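Local coordinates for CPXV203 protein (Cowpox virus, PDB 4HKJ) that probably binds host MHC class I molecules and keeps them inside the infected cell, helping the virus escape T-cell recognition, at residues G45-V57 with T72-F86. Sequence-based numbering, arbitrary orientation.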
loop_
_atom_site.group_PDB
_atom_site.type_symbol
_atom_site.label_atom_id
_atom_site.label_comp_id
_atom_site.label_asym_id
_atom_site.label_seq_id
_atom_site.Cartn_x
_atom_site.Cartn_y
_atom_site.Cartn_z
ATOM N N GLY D 45 18.360 15.695 18.488
ATOM C CA GLY D 45 17.657 15.222 17.308
ATOM C C GLY D 45 18.038 15.985 16.055
ATOM O O GLY D 45 19.193 16.372 15.880
ATOM N N LEU D 46 17.063 16.199 15.177
ATOM C CA LEU D 46 17.299 16.924 13.934
ATOM C C LEU D 46 16.063 17.686 13.462
ATOM O O LEU D 46 14.932 17.273 13.715
ATOM C CB LEU D 46 17.804 15.976 12.837
ATOM C CG LEU D 46 16.990 14.728 12.475
ATOM C CD1 LEU D 46 15.881 15.033 11.472
ATOM C CD2 LEU D 46 17.904 13.632 11.942
ATOM N N ILE D 47 16.293 18.803 12.778
ATOM C CA ILE D 47 15.215 19.590 12.194
ATOM C C ILE D 47 15.463 19.758 10.700
ATOM O O ILE D 47 16.558 20.140 10.289
ATOM C CB ILE D 47 15.118 20.986 12.836
ATOM C CG1 ILE D 47 15.070 20.878 14.361
ATOM C CG2 ILE D 47 13.898 21.729 12.313
ATOM C CD1 ILE D 47 14.948 22.213 15.059
ATOM N N THR D 48 14.450 19.471 9.888
ATOM C CA THR D 48 14.598 19.584 8.440
ATOM C C THR D 48 13.556 20.492 7.793
ATOM O O THR D 48 12.358 20.344 8.023
ATOM C CB THR D 48 14.591 18.197 7.752
ATOM O OG1 THR D 48 14.632 18.368 6.329
ATOM C CG2 THR D 48 13.348 17.409 8.130
ATOM N N GLU D 49 14.027 21.440 6.988
ATOM C CA GLU D 49 13.142 22.338 6.257
ATOM C C GLU D 49 13.133 21.979 4.775
ATOM O O GLU D 49 14.186 21.759 4.179
ATOM C CB GLU D 49 13.579 23.795 6.428
ATOM C CG GLU D 49 13.635 24.280 7.869
ATOM C CD GLU D 49 14.980 24.028 8.524
ATOM O OE1 GLU D 49 15.841 23.383 7.889
ATOM O OE2 GLU D 49 15.177 24.479 9.672
ATOM N N GLY D 50 11.945 21.919 4.183
ATOM C CA GLY D 50 11.826 21.621 2.768
ATOM C C GLY D 50 10.463 21.105 2.348
ATOM O O GLY D 50 9.755 20.471 3.131
ATOM N N ASN D 51 10.104 21.386 1.097
ATOM C CA ASN D 51 8.847 20.935 0.500
ATOM C C ASN D 51 7.595 21.428 1.222
ATOM O O ASN D 51 6.595 20.716 1.306
ATOM C CB ASN D 51 8.828 19.408 0.349
ATOM C CG ASN D 51 9.946 18.898 -0.541
ATOM O OD1 ASN D 51 10.953 19.577 -0.745
ATOM N ND2 ASN D 51 9.774 17.696 -1.075
ATOM N N GLY D 52 7.657 22.653 1.736
ATOM C CA GLY D 52 6.508 23.272 2.372
ATOM C C GLY D 52 6.318 22.870 3.820
ATOM O O GLY D 52 5.409 23.357 4.491
ATOM N N TYR D 53 7.175 21.980 4.308
ATOM C CA TYR D 53 7.078 21.519 5.685
ATOM C C TYR D 53 8.411 21.631 6.407
ATOM O O TYR D 53 9.473 21.585 5.785
ATOM C CB TYR D 53 6.609 20.063 5.738
ATOM C CG TYR D 53 5.402 19.759 4.882
ATOM C CD1 TYR D 53 4.193 20.404 5.097
ATOM C CD2 TYR D 53 5.469 18.808 3.871
ATOM C CE1 TYR D 53 3.086 20.124 4.317
ATOM C CE2 TYR D 53 4.368 18.519 3.088
ATOM C CZ TYR D 53 3.179 19.181 3.317
ATOM O OH TYR D 53 2.081 18.895 2.540
ATOM N N ARG D 54 8.348 21.787 7.723
ATOM C CA ARG D 54 9.534 21.646 8.555
ATOM C C ARG D 54 9.289 20.554 9.593
ATOM O O ARG D 54 8.287 20.571 10.308
ATOM C CB ARG D 54 9.947 22.977 9.192
ATOM C CG ARG D 54 8.970 23.567 10.189
ATOM C CD ARG D 54 9.538 24.844 10.788
ATOM N NE ARG D 54 10.930 24.668 11.194
ATOM C CZ ARG D 54 11.671 25.609 11.770
ATOM N NH1 ARG D 54 11.154 26.806 12.018
ATOM N NH2 ARG D 54 12.930 25.353 12.100
ATOM N N VAL D 55 10.195 19.587 9.648
ATOM C CA VAL D 55 9.975 18.390 10.450
ATOM C C VAL D 55 11.012 18.240 11.558
ATOM O O VAL D 55 12.212 18.365 11.319
ATOM C CB VAL D 55 9.975 17.127 9.566
ATOM C CG1 VAL D 55 9.710 15.888 10.400
ATOM C CG2 VAL D 55 8.941 17.260 8.456
ATOM N N VAL D 56 10.534 17.975 12.769
ATOM C CA VAL D 56 11.405 17.771 13.918
ATOM C C VAL D 56 11.371 16.309 14.353
ATOM O O VAL D 56 10.298 15.729 14.522
ATOM C CB VAL D 56 10.977 18.658 15.104
ATOM C CG1 VAL D 56 11.903 18.444 16.287
ATOM C CG2 VAL D 56 10.962 20.123 14.696
ATOM N N VAL D 57 12.547 15.717 14.528
ATOM C CA VAL D 57 12.647 14.322 14.948
ATOM C C VAL D 57 13.452 14.187 16.239
ATOM O O VAL D 57 14.625 14.553 16.291
ATOM C CB VAL D 57 13.295 13.449 13.856
ATOM C CG1 VAL D 57 13.362 12.000 14.307
ATOM C CG2 VAL D 57 12.522 13.567 12.553
ATOM N N THR D 72 19.472 12.461 5.855
ATOM C CA THR D 72 18.119 12.889 5.508
ATOM C C THR D 72 18.031 13.269 4.031
ATOM O O THR D 72 18.881 13.997 3.518
ATOM C CB THR D 72 17.675 14.090 6.362
ATOM O OG1 THR D 72 18.014 13.859 7.735
ATOM C CG2 THR D 72 16.174 14.306 6.242
ATOM N N LYS D 73 17.001 12.770 3.351
ATOM C CA LYS D 73 16.787 13.077 1.940
ATOM C C LYS D 73 15.332 13.448 1.682
ATOM O O LYS D 73 14.429 12.966 2.367
ATOM C CB LYS D 73 17.181 11.890 1.061
ATOM C CG LYS D 73 18.640 11.482 1.175
ATOM C CD LYS D 73 18.943 10.260 0.326
ATOM C CE LYS D 73 20.393 9.838 0.474
ATOM N NZ LYS D 73 20.721 8.665 -0.380
ATOM N N GLN D 74 15.109 14.310 0.695
ATOM C CA GLN D 74 13.757 14.727 0.331
ATOM C C GLN D 74 13.580 14.837 -1.179
ATOM O O GLN D 74 14.540 15.067 -1.916
ATOM C CB GLN D 74 13.402 16.064 0.987
ATOM C CG GLN D 74 13.243 16.008 2.497
ATOM C CD GLN D 74 12.761 17.322 3.078
ATOM O OE1 GLN D 74 12.866 17.557 4.281
ATOM N NE2 GLN D 74 12.226 18.186 2.223
ATOM N N THR D 75 12.341 14.671 -1.630
ATOM C CA THR D 75 11.995 14.854 -3.034
ATOM C C THR D 75 10.545 15.306 -3.146
ATOM O O THR D 75 9.806 15.283 -2.163
ATOM C CB THR D 75 12.195 13.569 -3.850
ATOM O OG1 THR D 75 11.918 13.829 -5.232
ATOM C CG2 THR D 75 11.267 12.472 -3.354
ATOM N N HIS D 76 10.139 15.712 -4.343
ATOM C CA HIS D 76 8.781 16.198 -4.551
ATOM C C HIS D 76 8.206 15.736 -5.883
ATOM O O HIS D 76 8.912 15.686 -6.891
ATOM C CB HIS D 76 8.742 17.724 -4.466
ATOM C CG HIS D 76 7.372 18.304 -4.631
ATOM N ND1 HIS D 76 6.485 18.431 -3.582
ATOM C CD2 HIS D 76 6.733 18.789 -5.722
ATOM C CE1 HIS D 76 5.362 18.970 -4.020
ATOM N NE2 HIS D 76 5.486 19.197 -5.317
ATOM N N PHE D 77 6.920 15.402 -5.879
ATOM C CA PHE D 77 6.225 14.998 -7.097
ATOM C C PHE D 77 4.865 15.679 -7.186
ATOM O O PHE D 77 4.134 15.757 -6.198
ATOM C CB PHE D 77 6.051 13.480 -7.135
ATOM C CG PHE D 77 7.338 12.726 -7.308
ATOM C CD1 PHE D 77 8.184 13.005 -8.367
ATOM C CD2 PHE D 77 7.705 11.743 -6.405
ATOM C CE1 PHE D 77 9.371 12.315 -8.526
ATOM C CE2 PHE D 77 8.889 11.050 -6.557
ATOM C CZ PHE D 77 9.724 11.335 -7.619
ATOM N N GLY D 78 4.531 16.168 -8.374
ATOM C CA GLY D 78 3.265 16.843 -8.585
ATOM C C GLY D 78 3.156 18.127 -7.788
ATOM O O GLY D 78 4.112 18.898 -7.706
ATOM N N VAL D 79 1.992 18.350 -7.188
ATOM C CA VAL D 79 1.743 19.575 -6.440
ATOM C C VAL D 79 1.266 19.303 -5.013
ATOM O O VAL D 79 0.976 20.235 -4.264
ATOM C CB VAL D 79 0.703 20.465 -7.148
ATOM C CG1 VAL D 79 1.248 20.972 -8.471
ATOM C CG2 VAL D 79 -0.594 19.699 -7.360
ATOM N N THR D 80 1.188 18.029 -4.638
ATOM C CA THR D 80 0.683 17.660 -3.316
ATOM C C THR D 80 1.630 16.751 -2.530
ATOM O O THR D 80 1.721 16.848 -1.306
ATOM C CB THR D 80 -0.698 16.976 -3.407
ATOM O OG1 THR D 80 -0.634 15.883 -4.331
ATOM C CG2 THR D 80 -1.756 17.965 -3.869
ATOM N N HIS D 81 2.334 15.870 -3.234
ATOM C CA HIS D 81 3.162 14.862 -2.577
ATOM C C HIS D 81 4.550 15.370 -2.188
ATOM O O HIS D 81 5.249 15.988 -2.993
ATOM C CB HIS D 81 3.290 13.619 -3.461
ATOM C CG HIS D 81 1.978 13.016 -3.851
ATOM N ND1 HIS D 81 1.234 12.233 -2.995
ATOM C CD2 HIS D 81 1.278 13.076 -5.009
ATOM C CE1 HIS D 81 0.132 11.839 -3.608
ATOM N NE2 HIS D 81 0.134 12.336 -4.830
ATOM N N SER D 82 4.940 15.093 -0.946
ATOM C CA SER D 82 6.274 15.415 -0.455
ATOM C C SER D 82 6.830 14.233 0.335
ATOM O O SER D 82 6.229 13.798 1.318
ATOM C CB SER D 82 6.241 16.666 0.421
ATOM O OG SER D 82 5.745 17.778 -0.301
ATOM N N TYR D 83 7.978 13.718 -0.097
ATOM C CA TYR D 83 8.557 12.519 0.501
ATOM C C TYR D 83 9.859 12.808 1.248
ATOM O O TYR D 83 10.686 13.597 0.791
ATOM C CB TYR D 83 8.788 11.454 -0.576
ATOM C CG TYR D 83 9.477 10.204 -0.077
ATOM C CD1 TYR D 83 8.782 9.245 0.645
ATOM C CD2 TYR D 83 10.822 9.980 -0.336
ATOM C CE1 TYR D 83 9.408 8.100 1.101
ATOM C CE2 TYR D 83 11.457 8.839 0.116
ATOM C CZ TYR D 83 10.746 7.903 0.835
ATOM O OH TYR D 83 11.376 6.767 1.284
ATOM N N ILE D 84 10.032 12.162 2.399
ATOM C CA ILE D 84 11.237 12.325 3.209
ATOM C C ILE D 84 11.817 10.963 3.579
ATOM O O ILE D 84 11.082 10.051 3.957
ATOM C CB ILE D 84 10.946 13.113 4.503
ATOM C CG1 ILE D 84 10.252 14.440 4.181
ATOM C CG2 ILE D 84 12.227 13.359 5.285
ATOM C CD1 ILE D 84 9.946 15.283 5.401
ATOM N N GLU D 85 13.136 10.826 3.470
ATOM C CA GLU D 85 13.795 9.561 3.781
ATOM C C GLU D 85 14.912 9.723 4.807
ATOM O O GLU D 85 15.944 10.331 4.525
ATOM C CB GLU D 85 14.354 8.917 2.511
ATOM C CG GLU D 85 15.004 7.561 2.740
ATOM C CD GLU D 85 15.695 7.031 1.500
ATOM O OE1 GLU D 85 16.654 7.681 1.029
ATOM O OE2 GLU D 85 15.278 5.970 0.990
ATOM N N PHE D 86 14.699 9.172 5.997
ATOM C CA PHE D 86 15.720 9.170 7.037
ATOM C C PHE D 86 16.536 7.883 6.944
ATOM O O PHE D 86 15.974 6.787 6.906
ATOM C CB PHE D 86 15.077 9.302 8.417
ATOM C CG PHE D 86 14.256 10.550 8.586
ATOM C CD1 PHE D 86 14.854 11.745 8.956
ATOM C CD2 PHE D 86 12.887 10.530 8.376
ATOM C CE1 PHE D 86 14.102 12.895 9.113
ATOM C CE2 PHE D 86 12.129 11.677 8.533
ATOM C CZ PHE D 86 12.738 12.859 8.901
#
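From Leu46 facing Phe86 to Asn51 facing Ser82, two beta hairpins lie one on the other: strands 45-50 and 72-77 run nearly parallel, 22° between directions and 9.1 Å between axes, and strands 53-57 and 81-86 are likewise roughly parallel, at 28° and 10.4 Å. Between the latter pair Val55, Val57, Ile84 and Phe86 meet, with Gln74, Asn51 and Ser82 nearer the turns. Phe86 is met by two residues of the other hairpin, Leu46 CD1 standing 3.6 Å from its CE1 and Val57 CG2 3.7 Å from its CZ. In Val57 a chi1 of -179° sets CG2 opposite the carbonyl carbon, which turns this methyl to the ring. Next along, Val55 and Ile84 lie alongside each other, pointing opposite ways, with CG2 of the valine 3.8 Å from CD1 of the isoleucine. Ile104 and Ile106 of strand 103-110 pack against the valines. Gln74 sends an extended chain across the gap, and its OE1 lies 2.8 Å from Thr48 OG1, whose one proton may go to it or to Ser36 O. The other end of the amide, NE2, rests 3.4 Å from the carbonyl carbon of Gly50. Beside it, the Asn51 amide is turned almost perpendicular. Ser82 OG lies 3.5 Å from Asn51 O, at best a weak bond, and is in weak hydrogen-bonding contact, in the plane of the ring, with His76 ND1; the single hydroxyl proton cannot serve both. CE2 of Tyr53 approaches Ser82 obliquely. At the turn of hairpin 72-86, backbone N of Val79 and OG1 of Thr80 hydrogen-bond acidic side chains of the chain of another protein. The stacked hairpins belong to separate sheets and form part of the buried interior of a beta-sandwich, the fold of the poxvirus T4 family.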